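Local atomic coordinates of probable aminotransferase (Pseudomonas aeruginosa, PDB entry 5YKR), a protein that probably acts as an aminotransferase of class III, a family of enzymes that depend on pyridoxal phosphate. Residues A[358-363]-A[379-384]; A[364-369]-A[443-448]. All coordinates share one frame; numbering follows the deposited sequence.

Contact 1: residues A[358-363]-A[379-384]; sequences LAAQLE and VTRIGA
Ala359 turns its methyl toward the loop that follows strand 379-382, and CB comes within 3.3 Å of Gly383 O. So small a side chain lets the helix draw close to the turn, where Gly383 has the positive phi that favours glycine. Alongside runs Arg381, whose CD lies 3.6 Å from Ala359 C. The chain of Arg381 then bends at chi3 (72°), which sets NE over the helix surface. Ala360, another small residue, places CB 3.7 Å above one face of the guanidinium, toward its rim. The packing belongs to a helix laid almost antiparallel on an edge strand, the axes of 358-363 and 379-382 approaching to 9.0 Å: helix 349-372 covers the three-stranded antiparallel sheet 378-382, 385-389 and 430-432, as in the small C-terminal domain of fold-type I pyridoxal-phosphate enzymes. One turn on from Ala359 comes Glu363, whose extended side chain crosses that of Arg381 at about a right angle. The salt bridge is a hydrogen bond from Arg381 NE to Glu363 OE1 of 2.9 Å (N-H...O angle 153°). OE1 lies in the guanidinium plane, yet NE meets it from 38° above the carboxylate plane. The same guanidinium turns back to the loop after its strand, NH1 donating to Gly383 O at 2.9 Å, and these two edge bonds should fix its rotation. One water joins Arg381 NH2 to Glu363 OE1, and a second joins the backbone N of Arg381 to OE2, which also pairs with Arg367. Val379 CG1 rests 3.9 Å from Glu363 O.

Contact 2: residues A[364-369]-A[443-448]; sequences AGVRAT and ELHDRL
His445 and Val366 meet where two nearly parallel helices, 349-372 and 439-456, pass at 9.6 Å between the axes of their short segments. His445 CG stands anti to the backbone N (chi1 173°), and the ring presents its edge to the valine: CE1 lies 3.9 Å from Val366 CG2, close to the ring plane. A branched aliphatic suits this buried side of the helix, where Val366 also touches Leu449. Next comes Asp446, set against Gly365. Its OD1 reaches within 3.0 Å of Gly365 CA, an approach that a residue without a side chain makes possible. No direct hydrogen bond joins residues 364-369 to 443-448; two waters bridge them instead. One donates to Gly365 O and, at 2.6 Å, to Asp446 OD2. The other takes the hydroxyl hydrogen of Thr369 OG1 at 2.7 Å and donates to both Asp446 O and Asp446 OD1, which makes a short polar residue apt at that point on helix 349-372. Each carboxylate oxygen thus receives a water hydrogen. Since OD1 also lies 3.3 Å from Gly365 O, another acceptor, these waters probably offset the repulsion and help the aspartate keep its charge between the helices.

Contacts 1 and 2 use successive turns of helix 349-372, and their centres are 11 Å apart. In contact 1 the helix covers the edge strand of the small antiparallel sheet; in contact 2 it meets helix 439-456. Arg367 ties them with a probable hydrogen bond of 3.0 Å from NH2 to Val379 O. Side-chain packing continues across the junction: Val379 CB lies 3.9 Å from Val366 CG1, and Leu362 CG lies 3.8 Å from His445 ND1. The segments alternate along the chain. Lys286, which carries the pyridoxal-phosphate cofactor, belongs to none of them.

Contact 1: residues A[358-363]-A[379-384]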
loop_
_atom_site.group_PDB
_atom_site.type_symbol
_atom_site.label_atom_id
_atom_site.label_comp_id
_atom_site.label_asym_id
_atom_site.label_seq_id
_atom_site.Cartn_x
_atom_site.Cartn_y
_atom_site.Cartn_z
ATOM N N LEU A 358 19.728 4.973 25.367
ATOM C CA LEU A 358 19.831 6.304 24.765
ATOM C C LEU A 358 18.502 7.064 24.895
ATOM O O LEU A 358 18.501 8.272 25.149
ATOM C CB LEU A 358 20.344 6.243 23.318
ATOM C CG LEU A 358 21.841 6.033 23.064
ATOM C CD1 LEU A 358 22.607 7.253 23.524
ATOM C CD2 LEU A 358 22.384 4.862 23.838
ATOM N N ALA A 359 17.381 6.346 24.729
ATOM C CA ALA A 359 16.064 6.974 24.892
ATOM C C ALA A 359 15.831 7.433 26.334
ATOM O O ALA A 359 15.275 8.505 26.567
ATOM C CB ALA A 359 14.977 6.056 24.385
ATOM N N ALA A 360 16.267 6.632 27.302
ATOM C CA ALA A 360 16.154 7.029 28.703
ATOM C C ALA A 360 16.956 8.254 28.996
ATOM O O ALA A 360 16.499 9.123 29.726
ATOM C CB ALA A 360 16.580 5.895 29.596
ATOM N N GLN A 361 18.149 8.356 28.402
ATOM C CA GLN A 361 18.994 9.539 28.563
ATOM C C GLN A 361 18.258 10.774 27.997
ATOM O O GLN A 361 18.238 11.836 28.583
ATOM C CB GLN A 361 20.352 9.315 27.871
ATOM C CG GLN A 361 21.349 10.503 27.875
ATOM C CD GLN A 361 22.496 10.356 26.851
ATOM O OE1 GLN A 361 22.706 9.265 26.306
ATOM N NE2 GLN A 361 23.234 11.455 26.588
ATOM N N LEU A 362 17.657 10.615 26.818
ATOM C CA LEU A 362 16.977 11.716 26.146
ATOM C C LEU A 362 15.764 12.170 26.983
ATOM O O LEU A 362 15.571 13.379 27.205
ATOM C CB LEU A 362 16.585 11.281 24.708
ATOM C CG LEU A 362 16.078 12.407 23.797
ATOM C CD1 LEU A 362 16.422 12.082 22.333
ATOM C CD2 LEU A 362 14.592 12.644 23.981
ATOM N N GLU A 363 14.989 11.195 27.461
ATOM C CA GLU A 363 13.830 11.447 28.314
ATOM C C GLU A 363 14.242 12.211 29.587
ATOM O O GLU A 363 13.639 13.213 29.936
ATOM C CB GLU A 363 13.187 10.121 28.715
ATOM C CG GLU A 363 12.024 10.262 29.702
ATOM C CD GLU A 363 11.651 8.940 30.365
ATOM O OE1 GLU A 363 12.397 7.932 30.233
ATOM O OE2 GLU A 363 10.579 8.913 30.994
ATOM N N VAL A 379 6.846 14.757 29.826
ATOM C CA VAL A 379 7.440 13.850 28.868
ATOM C C VAL A 379 7.202 12.413 29.266
ATOM O O VAL A 379 7.223 12.064 30.447
ATOM C CB VAL A 379 8.957 14.166 28.651
ATOM C CG1 VAL A 379 9.841 13.907 29.897
ATOM C CG2 VAL A 379 9.539 13.394 27.482
ATOM N N THR A 380 7.004 11.578 28.222
ATOM C CA THR A 380 6.727 10.147 28.354
ATOM C C THR A 380 7.649 9.337 27.444
ATOM O O THR A 380 8.004 9.794 26.378
ATOM C CB THR A 380 5.258 9.864 27.989
ATOM O OG1 THR A 380 4.420 10.624 28.877
ATOM C CG2 THR A 380 4.890 8.405 28.113
ATOM N N ARG A 381 8.021 8.125 27.870
ATOM C CA ARG A 381 8.850 7.219 27.055
ATOM C C ARG A 381 8.196 5.837 27.003
ATOM O O ARG A 381 7.687 5.312 28.008
ATOM C CB ARG A 381 10.268 7.117 27.630
ATOM C CG ARG A 381 11.156 6.131 26.861
ATOM C CD ARG A 381 12.596 6.187 27.294
ATOM N NE ARG A 381 12.776 5.598 28.617
ATOM C CZ ARG A 381 13.006 4.318 28.853
ATOM N NH1 ARG A 381 13.074 3.424 27.845
ATOM N NH2 ARG A 381 13.193 3.915 30.112
ATOM N N ILE A 382 8.190 5.255 25.803
ATOM C CA ILE A 382 7.865 3.850 25.598
ATOM C C ILE A 382 9.039 3.232 24.857
ATOM O O ILE A 382 9.193 3.379 23.638
ATOM C CB ILE A 382 6.523 3.602 24.873
ATOM C CG1 ILE A 382 6.284 4.519 23.720
ATOM C CG2 ILE A 382 5.431 3.704 25.883
ATOM C CD1 ILE A 382 5.200 3.959 22.816
ATOM N N GLY A 383 9.921 2.596 25.635
ATOM C CA GLY A 383 11.095 1.988 25.045
ATOM C C GLY A 383 12.006 2.994 24.363
ATOM O O GLY A 383 12.555 3.870 25.019
ATOM N N ALA A 384 12.149 2.863 23.049
ATOM C CA ALA A 384 12.999 3.709 22.232
ATOM C C ALA A 384 12.393 5.045 21.834
ATOM O O ALA A 384 13.078 5.863 21.187
ATOM C CB ALA A 384 13.408 2.964 20.983
HETATM O O HOH W 1 8.021 7.622 30.669
HETATM O O HOH W 2 13.675 5.762 32.192
#

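Contact 2: residues A[364-369]-A[443-448]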
loop_
_atom_site.group_PDB
_atom_site.type_symbol
_atom_site.label_atom_id
_atom_site.label_comp_id
_atom_site.label_asym_id
_atom_site.label_seq_id
_atom_site.Cartn_x
_atom_site.Cartn_y
_atom_site.Cartn_z
ATOM N N ALA A 364 15.271 11.733 30.256
ATOM C CA ALA A 364 15.739 12.367 31.502
ATOM C C ALA A 364 16.155 13.817 31.253
ATOM O O ALA A 364 15.852 14.701 32.073
ATOM C CB ALA A 364 16.866 11.548 32.099
ATOM N N GLY A 365 16.838 14.070 30.137
ATOM C CA GLY A 365 17.230 15.426 29.777
ATOM C C GLY A 365 16.032 16.357 29.525
ATOM O O GLY A 365 15.986 17.463 30.030
ATOM N N VAL A 366 15.070 15.882 28.737
ATOM C CA VAL A 366 13.861 16.666 28.512
ATOM C C VAL A 366 13.190 16.979 29.857
ATOM O O VAL A 366 12.793 18.112 30.144
ATOM C CB VAL A 366 12.911 15.968 27.539
ATOM C CG1 VAL A 366 11.591 16.720 27.422
ATOM C CG2 VAL A 366 13.522 15.894 26.144
ATOM N N ARG A 367 13.034 15.960 30.675
ATOM C CA ARG A 367 12.323 16.145 31.943
ATOM C C ARG A 367 13.025 17.178 32.824
ATOM O O ARG A 367 12.363 18.035 33.412
ATOM C CB ARG A 367 12.121 14.827 32.703
ATOM C CG ARG A 367 11.133 15.017 33.849
ATOM C CD ARG A 367 10.709 13.709 34.475
ATOM N NE ARG A 367 9.873 12.904 33.573
ATOM C CZ ARG A 367 10.204 11.713 33.083
ATOM N NH1 ARG A 367 11.343 11.133 33.424
ATOM N NH2 ARG A 367 9.394 11.118 32.243
ATOM N N ALA A 368 14.355 17.123 32.869
ATOM C CA ALA A 368 15.113 18.088 33.662
ATOM C C ALA A 368 14.894 19.503 33.160
ATOM O O ALA A 368 14.732 20.424 33.940
ATOM C CB ALA A 368 16.571 17.717 33.664
ATOM N N THR A 369 14.851 19.684 31.857
ATOM C CA THR A 369 14.590 21.015 31.252
ATOM C C THR A 369 13.180 21.521 31.584
ATOM O O THR A 369 13.020 22.658 31.965
ATOM C CB THR A 369 14.813 20.943 29.731
ATOM O OG1 THR A 369 16.219 20.836 29.484
ATOM C CG2 THR A 369 14.250 22.123 29.005
ATOM N N GLU A 443 22.883 14.285 23.621
ATOM C CA GLU A 443 23.314 15.512 24.278
ATOM C C GLU A 443 23.062 16.734 23.402
ATOM O O GLU A 443 22.666 17.808 23.912
ATOM C CB GLU A 443 24.810 15.379 24.693
ATOM C CG GLU A 443 25.018 14.335 25.782
ATOM C CD GLU A 443 26.444 13.710 25.885
ATOM O OE1 GLU A 443 27.449 14.214 25.286
ATOM O OE2 GLU A 443 26.566 12.674 26.601
ATOM N N LEU A 444 23.281 16.602 22.103
ATOM C CA LEU A 444 23.013 17.723 21.190
ATOM C C LEU A 444 21.524 18.054 21.189
ATOM O O LEU A 444 21.125 19.227 21.330
ATOM C CB LEU A 444 23.509 17.425 19.782
ATOM C CG LEU A 444 23.248 18.496 18.707
ATOM C CD1 LEU A 444 23.957 19.814 19.061
ATOM C CD2 LEU A 444 23.694 18.021 17.353
ATOM N N HIS A 445 20.675 17.056 21.006
ATOM C CA HIS A 445 19.231 17.290 21.146
ATOM C C HIS A 445 18.902 18.054 22.422
ATOM O O HIS A 445 18.131 19.029 22.413
ATOM C CB HIS A 445 18.490 15.938 21.136
ATOM C CG HIS A 445 17.021 16.061 21.441
ATOM N ND1 HIS A 445 16.479 16.006 22.717
ATOM C CD2 HIS A 445 15.977 16.237 20.601
ATOM C CE1 HIS A 445 15.172 16.173 22.646
ATOM N NE2 HIS A 445 14.839 16.284 21.363
ATOM N N ASP A 446 19.418 17.562 23.528
ATOM C CA ASP A 446 19.078 18.092 24.853
ATOM C C ASP A 446 19.468 19.562 24.958
ATOM O O ASP A 446 18.664 20.399 25.431
ATOM C CB ASP A 446 19.776 17.274 25.946
ATOM C CG ASP A 446 19.190 17.534 27.299
ATOM O OD1 ASP A 446 17.975 17.268 27.466
ATOM O OD2 ASP A 446 19.907 18.066 28.183
ATOM N N ARG A 447 20.704 19.872 24.539
ATOM C CA ARG A 447 21.210 21.244 24.582
ATOM C C ARG A 447 20.392 22.185 23.710
ATOM O O ARG A 447 20.030 23.298 24.129
ATOM C CB ARG A 447 22.698 21.331 24.170
ATOM C CG ARG A 447 23.645 20.597 25.087
ATOM C CD ARG A 447 25.050 20.935 24.766
ATOM N NE ARG A 447 25.445 20.658 23.396
ATOM C CZ ARG A 447 26.022 19.527 22.992
ATOM N NH1 ARG A 447 26.268 18.532 23.849
ATOM N NH2 ARG A 447 26.391 19.406 21.731
ATOM N N LEU A 448 20.088 21.758 22.485
ATOM C CA LEU A 448 19.351 22.620 21.570
ATOM C C LEU A 448 17.917 22.906 22.045
ATOM O O LEU A 448 17.432 24.022 21.904
ATOM C CB LEU A 448 19.307 21.993 20.171
ATOM C CG LEU A 448 20.663 21.914 19.490
ATOM C CD1 LEU A 448 20.472 21.309 18.117
ATOM C CD2 LEU A 448 21.343 23.268 19.358
HETATM O O HOH W 3 18.639 18.617 30.440
HETATM O O HOH W 4 16.587 19.599 27.111
#